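PDB 1RP3: anti sigma factor FlgM from Aquifex aeolicus, which binds the flagellar sigma factor sigma-28 and probably keeps it from directing transcription by holding it in an inactive conformation. Local coordinates for residues S40-A43 with Q44-K48. Sequence-based numbering, arbitrary orientation.
Sequences SKIA and QELSK
Ser40 and Gln44 meet one helical turn apart because OG of Ser40 stands anti to its own backbone N (chi1 -176°), while the side chain of Gln44 sets out beside its backbone N (chi1 -68°) and then runs extended (chi2 172°), back along the helix towards the serine. The amide NE2 of Gln44 donates to OG of Ser40 at 3.1 Å, and the hydroxyl lies almost in the plane of the amide. On its way CG of Gln44 passes 3.1 Å from O of Ser40, the carbonyl that already accepts the backbone N of Gln44 at 2.8 Å. Serine suits this place because its short arm ends in an acceptor, and glutamine because it is long enough to span the turn. With an alanine at Ser40 the Gln44 amide would lose this acceptor and is likely to be freer to turn.

Elsewhere on the helix, Ile42 and Leu46 lie side by side and point the same way, with CG2 of Ile42 4.2 Å from CD1 of Leu46. A branched apolar side chain suits buried Ile42, which packs on Leu10 and Leu14 of helix 5-14; Leu46 extends that apolar ridge and packs on Lys26 of the sigma-28 chain.

Helix 31-46 closes with Leu46, and the backbone of Ser47 turns out of the helical course. Its OG donates to O of Ala43 at 2.8 Å, from a position tilted out of the carbonyl plane, while its backbone N gives the same oxygen only a weak bond. A hydroxyl thus supplements the faltering main-chain bonding where the helix stops. The short methyl of buried Ala43 lets Arg43 of the sigma-28 chain come close to the helix. Ser40 and Gln44 pack on that arginine too, and their mutual bond probably limits rotation of the amide on this face.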
# COMPACT_ATOMS: atom_id res chain seq x y z
N SER B 40 5.22 -19.45 1.48
CA SER B 40 6.41 -18.91 0.85
C SER B 40 6.54 -19.43 -0.59
O SER B 40 6.86 -18.68 -1.52
CB SER B 40 7.67 -19.26 1.63
OG SER B 40 8.79 -18.64 1.03
N LYS B 41 6.26 -20.72 -0.77
CA LYS B 41 6.34 -21.30 -2.10
C LYS B 41 5.31 -20.69 -3.02
O LYS B 41 5.60 -20.47 -4.19
CB LYS B 41 6.16 -22.81 -2.05
CG LYS B 41 7.31 -23.58 -1.41
CD LYS B 41 7.11 -25.06 -1.66
CE LYS B 41 8.21 -25.90 -1.08
NZ LYS B 41 7.98 -27.34 -1.38
N ILE B 42 4.10 -20.46 -2.51
CA ILE B 42 3.05 -19.83 -3.32
C ILE B 42 3.53 -18.44 -3.75
O ILE B 42 3.39 -18.07 -4.92
CB ILE B 42 1.70 -19.73 -2.54
CG1 ILE B 42 1.14 -21.12 -2.29
CG2 ILE B 42 0.69 -18.86 -3.33
CD1 ILE B 42 -0.16 -21.14 -1.52
N ALA B 43 4.16 -17.71 -2.83
CA ALA B 43 4.68 -16.37 -3.12
C ALA B 43 5.79 -16.43 -4.17
O ALA B 43 5.86 -15.56 -5.06
CB ALA B 43 5.20 -15.71 -1.85
N GLN B 44 6.65 -17.44 -4.07
CA GLN B 44 7.76 -17.62 -5.01
C GLN B 44 7.23 -17.85 -6.42
O GLN B 44 7.78 -17.30 -7.37
CB GLN B 44 8.64 -18.79 -4.58
CG GLN B 44 9.40 -18.55 -3.29
CD GLN B 44 10.11 -19.80 -2.78
OE1 GLN B 44 10.74 -20.53 -3.55
NE2 GLN B 44 10.02 -20.04 -1.47
N GLU B 45 6.13 -18.59 -6.54
CA GLU B 45 5.53 -18.86 -7.85
C GLU B 45 4.92 -17.62 -8.48
O GLU B 45 5.00 -17.41 -9.69
CB GLU B 45 4.46 -19.95 -7.76
CG GLU B 45 5.01 -21.34 -7.48
CD GLU B 45 5.98 -21.83 -8.55
OE1 GLU B 45 5.65 -21.76 -9.76
OE2 GLU B 45 7.09 -22.29 -8.16
N LEU B 46 4.30 -16.79 -7.64
CA LEU B 46 3.65 -15.58 -8.12
C LEU B 46 4.61 -14.47 -8.53
O LEU B 46 4.26 -13.60 -9.32
CB LEU B 46 2.69 -15.06 -7.06
CG LEU B 46 1.52 -15.99 -6.73
CD1 LEU B 46 0.67 -15.38 -5.63
CD2 LEU B 46 0.70 -16.25 -7.98
N SER B 47 5.82 -14.50 -7.98
CA SER B 47 6.80 -13.47 -8.30
C SER B 47 8.07 -14.04 -8.92
O SER B 47 9.15 -13.47 -8.79
CB SER B 47 7.13 -12.65 -7.04
OG SER B 47 7.51 -13.48 -5.96
N LYS B 48 7.90 -15.14 -9.65
CA LYS B 48 9.02 -15.81 -10.30
C LYS B 48 9.63 -14.97 -11.43
O LYS B 48 10.82 -14.65 -11.40
CB LYS B 48 8.58 -17.18 -10.84